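Local structure of hypothetical protein TM1553 (Thermotoga maritima, 1VRM) at residues Val68-Asp73 against Glu77-Asp82; Glu84-Ile89 against Met150-Lys155; Tyr57-Thr62 against Ile160-Ile165. The protein belongs to the ApbE family, whose characterised members are FAD:protein FMN transferases, and is thus probably a flavin-handling enzyme of that kind. One frame throughout, in Å; residues are numbered along the deposited sequence. Where two conformers were deposited one is given.

Contact 1 (Val68-Asp73 against Glu77-Asp82)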
loop_
_atom_site.group_PDB
_atom_site.type_symbol
_atom_site.label_atom_id
_atom_site.label_comp_id
_atom_site.label_asym_id
_atom_site.label_seq_id
_atom_site.Cartn_x
_atom_site.Cartn_y
_atom_site.Cartn_z
ATOM N N VAL A 68 -15.213 -6.095 -0.151
ATOM C CA VAL A 68 -14.515 -6.278 -1.418
ATOM C C VAL A 68 -14.906 -7.632 -2.022
ATOM O O VAL A 68 -15.220 -7.698 -3.207
ATOM C CB VAL A 68 -12.973 -6.172 -1.260
ATOM C CG1 VAL A 68 -12.204 -6.742 -2.476
ATOM C CG2 VAL A 68 -12.637 -4.737 -0.968
ATOM N N LYS A 69 -14.846 -8.706 -1.226
ATOM C CA LYS A 69 -15.230 -10.028 -1.706
ATOM C C LYS A 69 -16.692 -9.975 -2.123
ATOM O O LYS A 69 -17.052 -10.538 -3.186
ATOM C CB LYS A 69 -14.999 -11.100 -0.673
ATOM C CG LYS A 69 -15.302 -12.497 -1.161
ATOM C CD LYS A 69 -14.691 -13.513 -0.246
ATOM C CE LYS A 69 -15.350 -14.857 -0.426
ATOM N NZ LYS A 69 -15.202 -15.312 -1.803
ATOM N N LYS A 70 -17.537 -9.301 -1.353
ATOM C CA LYS A 70 -18.966 -9.179 -1.735
ATOM C C LYS A 70 -19.117 -8.555 -3.111
ATOM O O LYS A 70 -19.809 -9.095 -3.963
ATOM C CB LYS A 70 -19.757 -8.351 -0.724
ATOM C CG LYS A 70 -21.234 -8.163 -1.051
ATOM C CD LYS A 70 -21.834 -7.262 0.013
ATOM C CE LYS A 70 -23.178 -6.756 -0.339
ATOM N NZ LYS A 70 -23.767 -6.164 0.913
ATOM N N ILE A 71 -18.418 -7.458 -3.378
ATOM C CA ILE A 71 -18.498 -6.844 -4.687
ATOM C C ILE A 71 -17.939 -7.806 -5.757
ATOM O O ILE A 71 -18.596 -8.089 -6.796
ATOM C CB ILE A 71 -17.699 -5.517 -4.760
ATOM C CG1 ILE A 71 -18.346 -4.440 -3.867
ATOM C CG2 ILE A 71 -17.602 -5.044 -6.233
ATOM C CD1 ILE A 71 -17.410 -3.314 -3.476
ATOM N N ASN A 72 -16.772 -8.387 -5.495
ATOM C CA ASN A 72 -16.110 -9.312 -6.459
ATOM C C ASN A 72 -16.941 -10.528 -6.815
ATOM O O ASN A 72 -16.820 -11.082 -7.928
ATOM C CB ASN A 72 -14.743 -9.719 -5.981
ATOM C CG ASN A 72 -13.741 -8.559 -6.019
ATOM O OD1 ASN A 72 -13.965 -7.548 -6.712
ATOM N ND2 ASN A 72 -12.609 -8.745 -5.336
ATOM N N ASP A 73 -17.706 -10.980 -5.824
ATOM C CA ASP A 73 -18.537 -12.163 -5.974
ATOM C C ASP A 73 -19.937 -11.827 -6.536
ATOM O O ASP A 73 -20.761 -12.730 -6.687
ATOM C CB ASP A 73 -18.667 -12.879 -4.633
ATOM C CG ASP A 73 -17.390 -13.639 -4.225
ATOM O OD1 ASP A 73 -16.483 -13.803 -5.086
ATOM O OD2 ASP A 73 -17.373 -14.088 -3.066
ATOM N N GLU A 77 -23.890 -6.450 -11.280
ATOM C CA GLU A 77 -24.944 -6.142 -10.314
ATOM C C GLU A 77 -24.555 -4.856 -9.608
ATOM O O GLU A 77 -23.383 -4.628 -9.317
ATOM C CB GLU A 77 -25.043 -7.285 -9.313
ATOM C CG GLU A 77 -26.158 -7.087 -8.349
ATOM C CD GLU A 77 -26.472 -8.316 -7.521
ATOM O OE1 GLU A 77 -25.971 -9.440 -7.802
ATOM O OE2 GLU A 77 -27.257 -8.157 -6.547
ATOM N N TRP A 78 -25.536 -3.982 -9.396
ATOM C CA TRP A 78 -25.285 -2.757 -8.619
ATOM C C TRP A 78 -25.346 -3.104 -7.146
ATOM O O TRP A 78 -26.402 -3.502 -6.610
ATOM C CB TRP A 78 -26.250 -1.622 -8.981
ATOM C CG TRP A 78 -25.973 -1.020 -10.289
ATOM C CD1 TRP A 78 -26.575 -1.320 -11.454
ATOM C CD2 TRP A 78 -24.983 -0.052 -10.585
ATOM N NE1 TRP A 78 -26.043 -0.587 -12.479
ATOM C CE2 TRP A 78 -25.033 0.188 -11.972
ATOM C CE3 TRP A 78 -24.031 0.612 -9.822
ATOM C CZ2 TRP A 78 -24.217 1.109 -12.596
ATOM C CZ3 TRP A 78 -23.196 1.505 -10.465
ATOM C CH2 TRP A 78 -23.327 1.767 -11.819
ATOM N N VAL A 79 -24.191 -3.016 -6.502
ATOM C CA VAL A 79 -24.041 -3.468 -5.128
ATOM C C VAL A 79 -24.019 -2.288 -4.147
ATOM O O VAL A 79 -23.179 -1.417 -4.253
ATOM C CB VAL A 79 -22.696 -4.303 -4.940
ATOM C CG1 VAL A 79 -22.526 -4.779 -3.510
ATOM C CG2 VAL A 79 -22.660 -5.511 -5.857
ATOM N N GLU A 80 -24.965 -2.282 -3.209
ATOM C CA GLU A 80 -25.011 -1.246 -2.181
ATOM C C GLU A 80 -23.870 -1.462 -1.217
ATOM O O GLU A 80 -23.602 -2.580 -0.756
ATOM C CB GLU A 80 -26.325 -1.277 -1.428
ATOM C CG GLU A 80 -27.465 -0.826 -2.310
ATOM C CD GLU A 80 -28.855 -1.140 -1.730
ATOM O OE1 GLU A 80 -28.982 -1.277 -0.486
ATOM O OE2 GLU A 80 -29.807 -1.236 -2.538
ATOM N N VAL A 81 -23.158 -0.379 -0.964
ATOM C CA VAL A 81 -22.081 -0.397 0.018
ATOM C C VAL A 81 -22.176 0.783 0.984
ATOM O O VAL A 81 -22.890 1.774 0.746
ATOM C CB VAL A 81 -20.696 -0.392 -0.671
ATOM C CG1 VAL A 81 -20.573 -1.609 -1.632
ATOM C CG2 VAL A 81 -20.450 0.899 -1.412
ATOM N N ASP A 82 -21.434 0.660 2.076
ATOM C CA ASP A 82 -21.341 1.676 3.097
ATOM C C ASP A 82 -20.389 2.806 2.646
ATOM O O ASP A 82 -19.594 2.648 1.711
ATOM C CB ASP A 82 -20.830 1.024 4.388
ATOM C CG ASP A 82 -19.453 0.418 4.189
ATOM O OD1 ASP A 82 -19.334 -0.698 3.591
ATOM O OD2 ASP A 82 -18.486 1.116 4.554
HETATM O O HOH W 1 -22.124 -4.093 0.947
#
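Val79 gives up more surface to this contact than any other residue, 59 Å², and Ile71 and Lys70 on helix 67-72 supply most of what covers it. Its CB is directed toward the helix. Its CG1 lies anti to the backbone N (chi1 180°), and this one methyl meets both helical partners: Lys70 CE is 3.8 Å from Val79 CG1, while Ile71 CG1 stands 4.2 Å from the same methyl. Lys70 therefore contributes mainly carbon. Its chain is extended throughout and runs obliquely across the valine, so its last methylene, CE, lies against the valine branch while the ammonium ends near the strand backbone.

There Lys70 NZ and Glu80 O remain 4.0 Å apart and are joined through a water. The ammonium donates to this water from Lys70 NZ at 2.6 Å, and the water passes a hydrogen to Glu80 O at 2.7 Å. The lysine charge thus reaches a strand carbonyl at one remove, on the exposed border of the contact.

Deeper in, Ile71 CD1 touches Val81 CG1 at 4.0 Å, the two side chains crossing at about a right angle. Beyond these segments Ile71 also packs on Ile89 of helix 83-98 and on Val154, which places it where the two helices and the small sheet come together. Within 68-73 itself, Lys69 NZ forms a salt bridge of 2.8 Å with Asp73 OD2, using the syn lone pair of that oxygen, one helical turn along.

With three residues between the segments, this is a local packing of a helix on the strand that follows it after a short connection: helix 67-72 lies against strand 79-80, an outer strand of a three-stranded antiparallel sheet in which Val79 and Val81 pair with Val152 and Met150.

Contact 2 (Glu84-Ile89 against Met150-Lys155); sequences ETYSLI and MRVMVK
The ring of Tyr86 has selenomethionine Met150 over one face and the carbonyl oxygen of Arg151 at its edge. Met150 CG sits 4.0 Å from the Tyr86 ring centroid and 28° off the ring normal, a CH-pi contact displaced toward the CG-CD1 side. Its selenium is farther out and oblique, with SE 5.1 Å from the centroid of the Tyr86 ring, a Met-aromatic contact made with selenium in place of sulfur. Because the chain bends at chi3 (-93°), the terminal methyl folds back, and Met150 CE comes to 3.6 Å from Tyr86 CD2. Two carbons of one side chain thereby touch different parts of the ring.

At the edge, Arg151 O lies in the ring plane, 3.4 Å from Tyr86 CE1. Val152 approaches obliquely, its CG2 being 3.9 Å from Tyr86 CD1. The tyrosine ring reaches all three residues because a chi1 of -162° swings it away from the backbone N, out from helix 83-98 toward the strand.

The phenol oxygen finds its hydrogen-bond partner outside the segments, at Asp147 OD1, in the turn between strands 143-146 and 151-154. Met150 and Arg151 both face Asp146 there, forming a G1 beta bulge, and Arg151 makes a salt bridge with Asp146. Replacing Tyr86 by an alanine would probably leave Met150 without its aromatic partner, open a gap beside Val152 and deprive Asp147 of the phenol bond.

The chemistry is therefore mixed: the body of the ring is held by dispersion and CH-pi contacts, its polarised edge C-H faces a carbonyl oxygen, and its hydroxyl is tied to a carboxylate. Together these join the first turn of helix 83-98 to the bulged end of the hairpin.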
loop_
_atom_site.group_PDB
_atom_site.type_symbol
_atom_site.label_atom_id
_atom_site.label_comp_id
_atom_site.label_asym_id
_atom_site.label_seq_id
_atom_site.Cartn_x
_atom_site.Cartn_y
_atom_site.Cartn_z
ATOM N N GLU A 84 -17.716 4.163 4.045
ATOM C CA GLU A 84 -16.271 3.892 4.143
ATOM C C GLU A 84 -15.761 3.167 2.894
ATOM O O GLU A 84 -14.737 3.518 2.276
ATOM C CB GLU A 84 -15.950 3.079 5.399
ATOM C CG GLU A 84 -14.433 2.864 5.561
ATOM C CD GLU A 84 -14.021 1.951 6.709
ATOM O OE1 GLU A 84 -14.785 0.992 7.017
ATOM O OE2 GLU A 84 -12.913 2.202 7.259
ATOM N N THR A 85 -16.463 2.116 2.569
ATOM C CA THR A 85 -16.086 1.306 1.431
ATOM C C THR A 85 -16.148 2.156 0.144
ATOM O O THR A 85 -15.234 2.130 -0.710
ATOM C CB THR A 85 -17.082 0.190 1.304
ATOM O OG1 THR A 85 -16.980 -0.629 2.463
ATOM C CG2 THR A 85 -16.790 -0.662 0.100
ATOM N N TYR A 86 -17.238 2.893 0.010
ATOM C CA TYR A 86 -17.431 3.718 -1.188
ATOM C C TYR A 86 -16.284 4.707 -1.378
ATOM O O TYR A 86 -15.674 4.812 -2.463
ATOM C CB TYR A 86 -18.773 4.419 -1.111
ATOM C CG TYR A 86 -19.260 4.945 -2.429
ATOM C CD1 TYR A 86 -19.840 4.079 -3.348
ATOM C CD2 TYR A 86 -19.222 6.284 -2.732
ATOM C CE1 TYR A 86 -20.318 4.535 -4.588
ATOM C CE2 TYR A 86 -19.700 6.752 -3.969
ATOM C CZ TYR A 86 -20.271 5.866 -4.871
ATOM O OH TYR A 86 -20.775 6.283 -6.102
ATOM N N SER A 87 -15.934 5.378 -0.288
ATOM C CA SER A 87 -14.911 6.396 -0.334
ATOM C C SER A 87 -13.534 5.769 -0.630
ATOM O O SER A 87 -12.751 6.301 -1.419
ATOM C CB SER A 87 -14.861 7.144 0.987
ATOM O OG SER A 87 -14.283 6.338 1.988
ATOM N N LEU A 88 -13.242 4.613 -0.050
ATOM C CA LEU A 88 -11.936 3.981 -0.318
ATOM C C LEU A 88 -11.793 3.493 -1.752
ATOM O O LEU A 88 -10.775 3.680 -2.393
ATOM C CB LEU A 88 -11.667 2.843 0.684
ATOM C CG LEU A 88 -10.338 2.134 0.554
ATOM C CD1 LEU A 88 -9.159 3.085 0.610
ATOM C CD2 LEU A 88 -10.299 1.124 1.685
ATOM N N ILE A 89 -12.829 2.850 -2.244
ATOM C CA ILE A 89 -12.801 2.426 -3.651
ATOM C C ILE A 89 -12.690 3.611 -4.594
ATOM O O ILE A 89 -11.849 3.598 -5.498
ATOM C CB ILE A 89 -13.996 1.502 -3.974
ATOM C CG1 ILE A 89 -13.865 0.247 -3.116
ATOM C CG2 ILE A 89 -14.079 1.134 -5.449
ATOM C CD1 ILE A 89 -15.031 -0.738 -3.222
HETATM N N MSE A 150 -25.162 5.193 -3.600
HETATM C CA MSE A 150 -23.951 4.599 -3.060
HETATM C C MSE A 150 -23.848 3.115 -3.390
HETATM O O MSE A 150 -23.802 2.226 -2.503
HETATM C CB MSE A 150 -23.899 4.800 -1.568
HETATM C CG MSE A 150 -22.570 4.564 -0.983
HETATM SE SE MSE A 150 -22.464 5.699 0.632
HETATM C CE MSE A 150 -21.602 7.315 -0.171
ATOM N N ARG A 151 -23.813 2.860 -4.686
ATOM C CA ARG A 151 -23.649 1.523 -5.208
ATOM C C ARG A 151 -22.441 1.498 -6.113
ATOM O O ARG A 151 -22.095 2.507 -6.731
ATOM C CB ARG A 151 -24.889 1.051 -5.978
ATOM C CG ARG A 151 -26.197 1.064 -5.189
ATOM C CD ARG A 151 -27.369 0.448 -5.951
ATOM N NE ARG A 151 -27.699 1.301 -7.055
ATOM C CZ ARG A 151 -28.738 1.130 -7.876
ATOM N NH1 ARG A 151 -29.530 0.075 -7.745
ATOM N NH2 ARG A 151 -28.962 2.037 -8.809
ATOM N N VAL A 152 -21.842 0.309 -6.210
ATOM C CA VAL A 152 -20.677 0.029 -7.073
ATOM C C VAL A 152 -21.057 -1.146 -7.981
ATOM O O VAL A 152 -21.786 -2.062 -7.557
ATOM C CB VAL A 152 -19.445 -0.318 -6.220
ATOM C CG1 VAL A 152 -18.233 -0.811 -7.072
ATOM C CG2 VAL A 152 -19.059 0.912 -5.443
HETATM N N MSE A 153 -20.567 -1.114 -9.208
HETATM C CA MSE A 153 -20.698 -2.268 -10.092
HETATM C C MSE A 153 -19.354 -2.523 -10.705
HETATM O O MSE A 153 -18.658 -1.580 -11.084
HETATM C CB MSE A 153 -21.751 -2.060 -11.188
HETATM C CG MSE A 153 -21.705 -3.243 -12.164
HETATM SE SE MSE A 153 -23.300 -3.264 -13.254
HETATM C CE MSE A 153 -22.884 -1.724 -14.299
ATOM N N VAL A 154 -19.027 -3.812 -10.843
ATOM C CA VAL A 154 -17.821 -4.227 -11.584
ATOM C C VAL A 154 -18.255 -4.889 -12.883
ATOM O O VAL A 154 -19.024 -5.841 -12.841
ATOM C CB VAL A 154 -16.870 -5.134 -10.809
ATOM C CG1 VAL A 154 -16.136 -4.332 -9.760
ATOM C CG2 VAL A 154 -17.561 -6.370 -10.185
ATOM N N LYS A 155 -17.825 -4.310 -14.020
ATOM C CA LYS A 155 -18.085 -4.901 -15.317
ATOM C C LYS A 155 -16.859 -5.614 -15.890
ATOM O O LYS A 155 -15.730 -5.513 -15.378
ATOM C CB LYS A 155 -18.601 -3.882 -16.314
ATOM C CG LYS A 155 -17.745 -2.781 -16.591
ATOM C CD LYS A 155 -18.353 -1.884 -17.686
ATOM C CE LYS A 155 -17.319 -0.891 -18.174
ATOM N NZ LYS A 155 -17.774 -0.183 -19.407
#

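Contact 3 (Tyr57-Thr62 against Ile160-Ile165); sequences YKFSFT and IDLGGI
Two irregular backbones come closest where the CA atoms of Phe61 and Asp161 are 6.2 Å apart, just after helix 41-58 ends at Lys58 and before helix 166-181 begins. Phe61 provides the larger aromatic surface. A chi1 of -167° carries the Phe61 ring across to the other segment, where Ile160 O lies at its edge, near the ring plane and 3.5 Å from Phe61 CD1. Asp161 OD1 approaches the same ring obliquely, 3.7 Å from Phe61 CD1, with the ring and carboxylate planes 48° apart. On the apolar side, Phe59 CD1 meets Leu162 CD1 at 3.9 Å, the two side chains crossing at a slant. One face of the Phe59 ring is covered by its neighbour Lys58, whose CG sits over the ring centre.

A water bridges the segments. It donates to Phe59 O at 2.8 Å, accepts from Leu162 N at 2.8 Å, and makes a weak, long bond to Asp161 OD1. The other carboxylate oxygen turns back on its own chain: Gly163 N donates to Asp161 OD2 at 2.9 Å, closing an Asx turn, with the donor 55° out of the carboxylate plane. Ser60 forms the corresponding ST turn in the first segment, its OG accepting from Thr62 N.

Asp161 OD2 also bonds to a bound unidentified ligand, probably from the crystallisation liquor. The two carboxylate oxygens thus sit in different surroundings, OD1 beside Phe61 with one weak water bond, OD2 at the Asx turn and the ligand. This division, together with the Gly163 bond, is likely to restrict rotation of the group and to present OD2 to a pocket, although the ligand alone does not establish a catalytic role.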
loop_
_atom_site.group_PDB
_atom_site.type_symbol
_atom_site.label_atom_id
_atom_site.label_comp_id
_atom_site.label_asym_id
_atom_site.label_seq_id
_atom_site.Cartn_x
_atom_site.Cartn_y
_atom_site.Cartn_z
ATOM N N TYR A 57 -10.065 -7.506 7.500
ATOM C CA TYR A 57 -11.139 -8.432 7.125
ATOM C C TYR A 57 -12.157 -7.779 6.201
ATOM O O TYR A 57 -12.661 -8.421 5.253
ATOM C CB TYR A 57 -11.799 -9.030 8.359
ATOM C CG TYR A 57 -10.757 -9.790 9.176
ATOM C CD1 TYR A 57 -9.929 -10.726 8.549
ATOM C CD2 TYR A 57 -10.546 -9.514 10.502
ATOM C CE1 TYR A 57 -8.935 -11.396 9.252
ATOM C CE2 TYR A 57 -9.557 -10.186 11.217
ATOM C CZ TYR A 57 -8.759 -11.119 10.583
ATOM O OH TYR A 57 -7.772 -11.797 11.282
ATOM N N LYS A 58 -12.436 -6.499 6.430
ATOM C CA LYS A 58 -13.464 -5.822 5.663
ATOM C C LYS A 58 -13.094 -5.656 4.206
ATOM O O LYS A 58 -13.980 -5.684 3.325
ATOM C CB LYS A 58 -13.780 -4.457 6.266
ATOM C CG LYS A 58 -14.840 -3.686 5.524
ATOM C CD LYS A 58 -15.317 -2.476 6.277
ATOM C CE LYS A 58 -16.325 -1.687 5.458
ATOM N NZ LYS A 58 -16.831 -0.519 6.220
ATOM N N PHE A 59 -11.804 -5.432 3.966
ATOM C CA PHE A 59 -11.318 -5.164 2.611
ATOM C C PHE A 59 -10.506 -6.327 2.034
ATOM O O PHE A 59 -9.859 -6.167 1.018
ATOM C CB PHE A 59 -10.584 -3.828 2.587
ATOM C CG PHE A 59 -11.488 -2.682 2.931
ATOM C CD1 PHE A 59 -12.518 -2.325 2.112
ATOM C CD2 PHE A 59 -11.384 -2.020 4.146
ATOM C CE1 PHE A 59 -13.368 -1.280 2.480
ATOM C CE2 PHE A 59 -12.251 -0.977 4.494
ATOM C CZ PHE A 59 -13.219 -0.617 3.636
ATOM N N SER A 60 -10.601 -7.506 2.635
ATOM C CA SER A 60 -9.891 -8.690 2.225
ATOM C C SER A 60 -10.355 -9.215 0.876
ATOM O O SER A 60 -11.530 -9.097 0.524
ATOM C CB SER A 60 -10.126 -9.825 3.250
ATOM O OG SER A 60 -9.569 -11.053 2.809
ATOM N N PHE A 61 -9.439 -9.805 0.114
ATOM C CA PHE A 61 -9.848 -10.420 -1.148
ATOM C C PHE A 61 -10.572 -11.722 -0.865
ATOM O O PHE A 61 -11.359 -12.166 -1.691
ATOM C CB PHE A 61 -8.626 -10.659 -2.046
ATOM C CG PHE A 61 -8.958 -10.994 -3.471
ATOM C CD1 PHE A 61 -9.180 -9.985 -4.387
ATOM C CD2 PHE A 61 -9.052 -12.312 -3.900
ATOM C CE1 PHE A 61 -9.471 -10.298 -5.739
ATOM C CE2 PHE A 61 -9.364 -12.611 -5.235
ATOM C CZ PHE A 61 -9.564 -11.575 -6.127
ATOM N N THR A 62 -10.296 -12.345 0.302
ATOM C CA THR A 62 -10.768 -13.715 0.559
ATOM C C THR A 62 -11.705 -13.932 1.733
ATOM O O THR A 62 -12.474 -14.904 1.737
ATOM C CB THR A 62 -9.573 -14.635 0.779
ATOM O OG1 THR A 62 -8.834 -14.163 1.909
ATOM C CG2 THR A 62 -8.684 -14.625 -0.423
ATOM N N ILE A 160 -11.654 -6.290 -7.684
ATOM C CA ILE A 160 -10.933 -5.230 -6.946
ATOM C C ILE A 160 -10.021 -5.906 -5.935
ATOM O O ILE A 160 -10.428 -6.839 -5.231
ATOM C CB ILE A 160 -11.952 -4.342 -6.211
ATOM C CG1 ILE A 160 -12.819 -3.573 -7.242
ATOM C CG2 ILE A 160 -11.274 -3.472 -5.208
ATOM C CD1 ILE A 160 -14.051 -2.909 -6.680
ATOM N N ASP A 161 -8.794 -5.435 -5.832
ATOM C CA ASP A 161 -7.886 -5.834 -4.756
ATOM C C ASP A 161 -7.263 -4.532 -4.230
ATOM O O ASP A 161 -6.704 -3.759 -5.012
ATOM C CB ASP A 161 -6.756 -6.773 -5.191
ATOM C CG ASP A 161 -5.864 -7.153 -3.973
ATOM O OD1 ASP A 161 -6.195 -8.111 -3.226
ATOM O OD2 ASP A 161 -4.871 -6.444 -3.717
ATOM N N LEU A 162 -7.399 -4.309 -2.919
ATOM C CA LEU A 162 -6.967 -3.045 -2.280
ATOM C C LEU A 162 -5.623 -3.189 -1.551
ATOM O O LEU A 162 -5.240 -2.297 -0.781
ATOM C CB LEU A 162 -8.054 -2.521 -1.315
ATOM C CG LEU A 162 -9.376 -2.120 -1.977
ATOM C CD1 LEU A 162 -10.405 -1.526 -1.060
ATOM C CD2 LEU A 162 -9.131 -1.113 -3.123
ATOM N N GLY A 163 -4.869 -4.252 -1.827
ATOM C CA GLY A 163 -3.653 -4.499 -1.097
ATOM C C GLY A 163 -2.606 -3.402 -1.334
ATOM O O GLY A 163 -1.680 -3.245 -0.519
ATOM N N GLY A 164 -2.724 -2.645 -2.432
ATOM C CA GLY A 164 -1.745 -1.610 -2.755
ATOM C C GLY A 164 -2.004 -0.284 -2.050
ATOM O O GLY A 164 -1.188 0.626 -2.153
ATOM N N ILE A 165 -3.132 -0.173 -1.334
ATOM C CA ILE A 165 -3.519 1.061 -0.666
ATOM C C ILE A 165 -4.013 0.854 0.777
ATOM O O ILE A 165 -4.082 1.805 1.566
ATOM C CB ILE A 165 -4.569 1.854 -1.565
ATOM C CG1 ILE A 165 -4.734 3.293 -1.125
ATOM C CG2 ILE A 165 -5.904 1.082 -1.667
ATOM C CD1 ILE A 165 -5.597 4.121 -2.057
HETATM O O HOH W 2 -8.309 -6.446 -1.350
#

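Contacts 1 and 2 have centres about 7 Å apart and share the three-stranded sheet: Val79 N lies 2.8 Å from Val152 O, a probable hydrogen bond, and Ile71 CD1 packs 3.5 Å from Ile89 CD1. Contact 3, whose centre is about 13 Å from each of the others, closes a loop of chain within which both are nested. Lys58 ties it to them, its NZ reaching Asp82 OD2 at 2.9 Å and Glu84 OE1 at 2.7 Å in salt bridges, while Asn72 OD1 probably accepts from Ile160 N. Of the three, contact 3 borders the bound unknown ligand, about 3 Å from the Asp161 side chain.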